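Local structure of putative transcriptional regulator, IclR family (Arthrobacter aurescens, 3OBF) at residues Val8-Pro11 against Val12-Leu16; Glu73-Val76 against Arg77-Arg81. The protein probably acts as a DNA-binding transcription factor of the IclR family, and this chain is its C-terminal, GAF-like domain rather than its helix-turn-helix part. All coordinates share one frame; numbering follows the deposited sequence.

Contact 1: residues Val8-Pro11 against Val12-Leu16; sequences VAYP and VLREL
A9 and L13 meet one turn apart on helix 3-20, the first helix of the GAF-like IclR C-terminal domain, where a proline inside the helix changes the bonding of one turn. The N of P11 carries no hydrogen, so it makes no bond to the turn before, and the helix kinks there. The carbonyls of A9, Y10 and P11 nevertheless find donors one turn on. A9 O receives L13 N at 2.8 Å, almost in line with its C=O bond, and also a weak, strongly bent bond from V12 N. Y10 O accepts R14 N at 3.0 Å.

P11 O serves two donors, E15 N at 3.1 Å and a water at 2.8 Å. The same water accepts a weak bond from R14 NE, so it links the guanidinium to a backbone carbonyl one turn earlier. With CG anti to its backbone N (chi1 -178°) and a bend at chi3, R14 turns back over the preceding turn; its NH2 lies 3.9 Å from P11 CB. The Y10 ring reaches the guanidinium through CE2, which sits above the middle of one face. The two planes are 53° apart, so this is a tilted contact and no parallel stack.

A9 and L13 turn to the sheet, where both rest on L26 of strand 24-29 and L13 also meets V139 of strand 135-144, while V8, P11 and V12 lie against R170 of helix 150-170. Within the turn, L13 CG, set beside its backbone N by chi1 of -60°, packs against A9 CB at 4.4 Å and comes to 3.5 Å from A9 O.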
ATOM      1  N   VAL A   8      17.339   1.199   1.907  1.00 27.84           N
ATOM      2  CA  VAL A   8      17.011   2.605   1.984  1.00 28.23           C
ATOM      3  C   VAL A   8      15.750   2.796   2.825  1.00 27.21           C
ATOM      4  O   VAL A   8      15.613   3.788   3.530  1.00 27.50           O
ATOM      5  CB  VAL A   8      16.824   3.185   0.565  1.00 28.92           C
ATOM      6  CG1 VAL A   8      15.976   4.433   0.605  1.00 32.36           C
ATOM      7  CG2 VAL A   8      18.179   3.456  -0.070  1.00 29.44           C
ATOM      8  N   ALA A   9      14.843   1.826   2.773  1.00 25.62           N
ATOM      9  CA  ALA A   9      13.575   1.975   3.434  1.00 25.27           C
ATOM     10  C   ALA A   9      13.674   1.779   4.921  1.00 25.34           C
ATOM     11  O   ALA A   9      12.894   2.390   5.656  1.00 25.43           O
ATOM     12  CB  ALA A   9      12.474   1.028   2.851  1.00 23.89           C
ATOM     13  N   TYR A  10      14.573   0.906   5.378  1.00 25.86           N
ATOM     14  CA  TYR A  10      14.551   0.554   6.795  1.00 26.17           C
ATOM     15  C   TYR A  10      14.548   1.752   7.795  1.00 26.58           C
ATOM     16  O   TYR A  10      13.697   1.782   8.678  1.00 25.69           O
ATOM     17  CB  TYR A  10      15.614  -0.484   7.178  1.00 26.13           C
ATOM     18  CG  TYR A  10      15.500  -0.804   8.645  1.00 27.68           C
ATOM     19  CD1 TYR A  10      14.615  -1.775   9.088  1.00 29.02           C
ATOM     20  CD2 TYR A  10      16.234  -0.084   9.608  1.00 29.88           C
ATOM     21  CE1 TYR A  10      14.470  -2.063  10.447  1.00 31.23           C
ATOM     22  CE2 TYR A  10      16.085  -0.373  10.980  1.00 31.87           C
ATOM     23  CZ  TYR A  10      15.191  -1.355  11.370  1.00 30.85           C
ATOM     24  OH  TYR A  10      15.026  -1.652  12.686  1.00 35.43           O
ATOM     25  N   PRO A  11      15.496   2.728   7.653  1.00 27.75           N
ATOM     26  CA  PRO A  11      15.498   3.853   8.603  1.00 28.20           C
ATOM     27  C   PRO A  11      14.238   4.686   8.487  1.00 28.29           C
ATOM     28  O   PRO A  11      13.810   5.318   9.479  1.00 27.93           O
ATOM     29  CB  PRO A  11      16.670   4.733   8.153  1.00 28.97           C
ATOM     30  CG  PRO A  11      17.486   3.892   7.218  1.00 29.50           C
ATOM     31  CD  PRO A  11      16.580   2.827   6.663  1.00 27.59           C
ATOM     32  N   VAL A  12      13.682   4.731   7.274  1.00 27.13           N
ATOM     33  CA  VAL A  12      12.524   5.566   7.024  1.00 26.80           C
ATOM     34  C   VAL A  12      11.283   4.881   7.668  1.00 26.07           C
ATOM     35  O   VAL A  12      10.439   5.545   8.257  1.00 25.69           O
ATOM     36  CB  VAL A  12      12.330   5.832   5.503  1.00 27.01           C
ATOM     37  CG1 VAL A  12      10.997   6.510   5.226  1.00 28.15           C
ATOM     38  CG2 VAL A  12      13.472   6.686   4.928  1.00 26.82           C
ATOM     39  N   LEU A  13      11.205   3.564   7.596  1.00 24.99           N
ATOM     40  CA  LEU A  13      10.067   2.847   8.254  1.00 25.48           C
ATOM     41  C   LEU A  13      10.176   2.969   9.763  1.00 26.41           C
ATOM     42  O   LEU A  13       9.171   3.141  10.428  1.00 26.32           O
ATOM     43  CB  LEU A  13      10.010   1.357   7.888  1.00 23.81           C
ATOM     44  CG  LEU A  13       9.853   0.904   6.439  1.00 25.83           C
ATOM     45  CD1 LEU A  13      10.054  -0.619   6.359  1.00 24.12           C
ATOM     46  CD2 LEU A  13       8.483   1.326   5.821  1.00 26.09           C
ATOM     47  N   ARG A  14      11.399   2.895  10.293  1.00 28.37           N
ATOM     48  CA  ARG A  14      11.595   2.973  11.751  1.00 31.13           C
ATOM     49  C   ARG A  14      11.110   4.352  12.251  1.00 31.61           C
ATOM     50  O   ARG A  14      10.353   4.435  13.204  1.00 31.74           O
ATOM     51  CB  ARG A  14      13.064   2.689  12.151  1.00 32.15           C
ATOM     52  CG  ARG A  14      13.309   2.703  13.689  1.00 37.46           C
ATOM     53  CD  ARG A  14      14.810   2.742  14.050  1.00 47.65           C
ATOM     54  NE  ARG A  14      15.619   3.295  12.947  1.00 53.88           N
ATOM     55  CZ  ARG A  14      16.948   3.270  12.888  1.00 56.98           C
ATOM     56  NH1 ARG A  14      17.661   2.734  13.877  1.00 59.83           N
ATOM     57  NH2 ARG A  14      17.567   3.793  11.841  1.00 57.98           N
ATOM     58  N   GLU A  15      11.523   5.405  11.552  1.00 32.05           N
ATOM     59  CA  GLU A  15      11.114   6.766  11.821  1.00 33.03           C
ATOM     60  C   GLU A  15       9.586   6.913  11.707  1.00 32.04           C
ATOM     61  O   GLU A  15       8.958   7.623  12.501  1.00 32.01           O
ATOM     62  CB  GLU A  15      11.863   7.692  10.843  1.00 34.89           C
ATOM     63  CG  GLU A  15      11.603   9.243  10.898  1.00 40.27           C
ATOM     64  CD  GLU A  15      12.267  10.000   9.680  1.00 46.81           C
ATOM     65  OE1 GLU A  15      12.191   9.501   8.501  1.00 48.30           O
ATOM     66  OE2 GLU A  15      12.865  11.097   9.892  1.00 49.46           O
ATOM     67  N   LEU A  16       8.985   6.261  10.713  1.00 30.08           N
ATOM     68  CA  LEU A  16       7.569   6.411  10.496  1.00 29.05           C
ATOM     69  C   LEU A  16       6.730   5.792  11.632  1.00 30.18           C
ATOM     70  O   LEU A  16       5.696   6.348  12.045  1.00 29.59           O
ATOM     71  CB  LEU A  16       7.184   5.802   9.153  1.00 28.39           C
ATOM     72  CG  LEU A  16       5.706   5.818   8.734  1.00 26.07           C
ATOM     73  CD1 LEU A  16       5.238   7.271   8.606  1.00 23.33           C
ATOM     74  CD2 LEU A  16       5.454   4.992   7.384  1.00 21.54           C
TER
HETATM   75  O   HOH W   1      15.367   5.941  11.671  1.00 47.08           O

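Contact 2: residues Glu73-Val76 against Arg77-Arg81; sequences EDRV and RQLLR
Q78 OE1 accepts a bond of 2.6 Å from a water, and R75 NH1 donates to that same water at 2.7 Å, so the two side chains are joined through it along helix 73-82. R75 bends at chi2 (57°) and lays its guanidinium against L79, with CD2 above one face toward its rim, 3.8 Å from R75 NH1. An alanine in place of R75 would probably strip L79 CD2 of its flat cover and leave the water without its NH1 donor, setting the Q78 amide freer to turn.

On another side of the helix, the guanidinium of R77 meets two carboxylates from the preceding turn. NH2 reaches E73 OE2 at 2.8 Å in a salt bridge whose hydrogen bond is weak because it is bent, while NH1 forms a second salt bridge with D74 OD1 at 2.9 Å. D74 OD1 lies at the guanidinium edge, in its plane, although the D74 carboxylate is turned 69° from that plane. The E73 carboxylate stands almost perpendicular, at 88°, and E73 CB lies over one face. R77 runs extended from CG to NE, back along the first turn, so each terminal nitrogen reaches a different acid. In this network one positive charge faces two negative ones, which would probably favour the charged form of R77 and partly offset the acids.

V76 and L80 run side by side, CG1 to CD1 at 4.0 Å, and the main-chain bonds continue with L79 N to R75 O and L80 N to V76 O. E73 OE1 has a further partner in a salt bridge to K103. V76 packs on L99 of helix 92-108 and on L68 of helix 62-69, which L79 also touches, so helix 73-82 is seated against both helices.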
ATOM      1  N   GLU A  73      -4.729  -0.971 -17.578  1.00 38.12           N
ATOM      2  CA  GLU A  73      -6.162  -1.163 -17.254  1.00 39.38           C
ATOM      3  C   GLU A  73      -6.644  -2.567 -17.551  1.00 38.77           C
ATOM      4  O   GLU A  73      -7.287  -3.200 -16.725  1.00 38.64           O
ATOM      5  CB  GLU A  73      -7.059  -0.167 -18.003  1.00 40.55           C
ATOM      6  CG  GLU A  73      -7.408   1.082 -17.173  1.00 46.87           C
ATOM      7  CD  GLU A  73      -8.363   2.075 -17.861  1.00 54.04           C
ATOM      8  OE1 GLU A  73      -8.328   3.272 -17.461  1.00 57.69           O
ATOM      9  OE2 GLU A  73      -9.129   1.679 -18.785  1.00 57.23           O
ATOM     10  N   ASP A  74      -6.294  -3.057 -18.730  1.00 38.55           N
ATOM     11  CA  ASP A  74      -6.740  -4.373 -19.182  1.00 38.81           C
ATOM     12  C   ASP A  74      -6.171  -5.489 -18.342  1.00 36.68           C
ATOM     13  O   ASP A  74      -6.841  -6.467 -18.106  1.00 37.00           O
ATOM     14  CB  ASP A  74      -6.401  -4.538 -20.667  1.00 40.22           C
ATOM     15  CG  ASP A  74      -6.700  -3.257 -21.463  1.00 45.76           C
ATOM     16  OD1 ASP A  74      -7.844  -3.128 -21.982  1.00 49.67           O
ATOM     17  OD2 ASP A  74      -5.811  -2.344 -21.491  1.00 51.12           O
ATOM     18  N   ARG A  75      -4.938  -5.328 -17.880  1.00 34.82           N
ATOM     19  CA  ARG A  75      -4.336  -6.248 -16.934  1.00 33.21           C
ATOM     20  C   ARG A  75      -5.103  -6.229 -15.594  1.00 31.77           C
ATOM     21  O   ARG A  75      -5.313  -7.270 -14.961  1.00 30.35           O
ATOM     22  CB  ARG A  75      -2.847  -5.912 -16.733  1.00 33.49           C
ATOM     23  CG  ARG A  75      -2.082  -6.782 -15.666  1.00 33.95           C
ATOM     24  CD  ARG A  75      -2.126  -8.310 -15.932  1.00 34.15           C
ATOM     25  NE  ARG A  75      -1.220  -9.000 -15.004  1.00 34.87           N
ATOM     26  CZ  ARG A  75      -1.260 -10.303 -14.713  1.00 35.04           C
ATOM     27  NH1 ARG A  75      -2.176 -11.073 -15.274  1.00 32.87           N
ATOM     28  NH2 ARG A  75      -0.393 -10.835 -13.831  1.00 35.85           N
ATOM     29  N   VAL A  76      -5.508  -5.047 -15.155  1.00 30.65           N
ATOM     30  CA  VAL A  76      -6.304  -4.961 -13.940  1.00 29.80           C
ATOM     31  C   VAL A  76      -7.628  -5.716 -14.159  1.00 31.34           C
ATOM     32  O   VAL A  76      -8.020  -6.559 -13.324  1.00 31.14           O
ATOM     33  CB  VAL A  76      -6.476  -3.500 -13.467  1.00 29.36           C
ATOM     34  CG1 VAL A  76      -7.433  -3.406 -12.286  1.00 27.84           C
ATOM     35  CG2 VAL A  76      -5.111  -2.873 -13.099  1.00 27.58           C
ATOM     36  N   ARG A  77      -8.261  -5.488 -15.305  1.00 32.56           N
ATOM     37  CA  ARG A  77      -9.501  -6.199 -15.654  1.00 35.38           C
ATOM     38  C   ARG A  77      -9.334  -7.725 -15.628  1.00 35.58           C
ATOM     39  O   ARG A  77     -10.150  -8.456 -15.051  1.00 35.89           O
ATOM     40  CB  ARG A  77     -10.018  -5.773 -17.039  1.00 36.53           C
ATOM     41  CG  ARG A  77     -10.606  -4.371 -17.079  1.00 41.56           C
ATOM     42  CD  ARG A  77     -11.207  -3.977 -18.495  1.00 48.74           C
ATOM     43  NE  ARG A  77     -11.411  -2.521 -18.523  1.00 55.55           N
ATOM     44  CZ  ARG A  77     -10.730  -1.659 -19.296  1.00 59.53           C
ATOM     45  NH1 ARG A  77      -9.818  -2.090 -20.180  1.00 61.24           N
ATOM     46  NH2 ARG A  77     -10.980  -0.348 -19.211  1.00 59.81           N
ATOM     47  N   GLN A  78      -8.269  -8.197 -16.250  1.00 35.83           N
ATOM     48  CA  GLN A  78      -7.987  -9.610 -16.296  1.00 36.60           C
ATOM     49  C   GLN A  78      -7.760 -10.215 -14.912  1.00 35.81           C
ATOM     50  O   GLN A  78      -8.287 -11.280 -14.619  1.00 36.38           O
ATOM     51  CB  GLN A  78      -6.804  -9.856 -17.223  1.00 38.13           C
ATOM     52  CG  GLN A  78      -7.141  -9.442 -18.663  1.00 41.45           C
ATOM     53  CD  GLN A  78      -5.927  -9.250 -19.555  1.00 45.90           C
ATOM     54  OE1 GLN A  78      -4.784  -9.164 -19.081  1.00 46.92           O
ATOM     55  NE2 GLN A  78      -6.174  -9.165 -20.871  1.00 48.23           N
ATOM     56  N   LEU A  79      -6.983  -9.540 -14.071  1.00 34.26           N
ATOM     57  CA  LEU A  79      -6.757  -9.966 -12.690  1.00 33.51           C
ATOM     58  C   LEU A  79      -8.047 -10.014 -11.867  1.00 33.35           C
ATOM     59  O   LEU A  79      -8.243 -10.912 -11.047  1.00 33.93           O
ATOM     60  CB  LEU A  79      -5.728  -9.045 -12.001  1.00 32.69           C
ATOM     61  CG  LEU A  79      -4.266  -9.282 -12.395  1.00 32.44           C
ATOM     62  CD1 LEU A  79      -3.397  -8.137 -11.913  1.00 27.99           C
ATOM     63  CD2 LEU A  79      -3.758 -10.620 -11.817  1.00 31.34           C
ATOM     64  N   LEU A  80      -8.947  -9.074 -12.070  1.00 33.50           N
ATOM     65  CA  LEU A  80     -10.194  -9.136 -11.302  1.00 34.21           C
ATOM     66  C   LEU A  80     -11.130 -10.249 -11.801  1.00 35.40           C
ATOM     67  O   LEU A  80     -11.613 -11.043 -11.001  1.00 35.42           O
ATOM     68  CB  LEU A  80     -10.889  -7.779 -11.273  1.00 34.23           C
ATOM     69  CG  LEU A  80     -10.126  -6.650 -10.557  1.00 34.24           C
ATOM     70  CD1 LEU A  80     -10.707  -5.289 -10.904  1.00 33.39           C
ATOM     71  CD2 LEU A  80     -10.159  -6.864  -9.055  1.00 34.48           C
ATOM     72  N   ARG A  81     -11.354 -10.332 -13.115  1.00 36.19           N
ATOM     73  CA  ARG A  81     -12.280 -11.319 -13.688  1.00 37.42           C
ATOM     74  C   ARG A  81     -11.747 -12.755 -13.586  1.00 36.81           C
ATOM     75  O   ARG A  81     -12.531 -13.704 -13.619  1.00 36.41           O
ATOM     76  CB  ARG A  81     -12.602 -11.015 -15.165  1.00 38.24           C
ATOM     77  CG  ARG A  81     -13.072  -9.609 -15.472  1.00 42.92           C
ATOM     78  CD  ARG A  81     -14.538  -9.447 -15.147  1.00 50.73           C
ATOM     79  NE  ARG A  81     -15.035  -8.071 -15.297  1.00 56.40           N
ATOM     80  CZ  ARG A  81     -15.769  -7.641 -16.327  1.00 59.54           C
ATOM     81  NH1 ARG A  81     -16.096  -8.469 -17.315  1.00 59.97           N
ATOM     82  NH2 ARG A  81     -16.191  -6.383 -16.369  1.00 60.99           N
TER
HETATM   83  O   HOH W   2      -3.635 -10.883 -17.573  1.00 45.65           O

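In the fold
Contacts 1 and 2 lie on opposite sides of the chain's centre, their own centres 33 Å apart and their nearest atoms about 23 Å, so they do not touch. Contact 1 comes first along the chain, in helix 3-20; contact 2 follows in helix 73-82, after strands 24-29, 34-40 and 55-56 and helix 62-69. Both belong to the same IclR C-terminal domain. Contact 1 lies in a helix packed on the antiparallel sheet beside the final helix, 150-170, whereas contact 2 lies in a helical cluster with helices 62-69 and 92-108, so the two turns belong to separate regions of one domain.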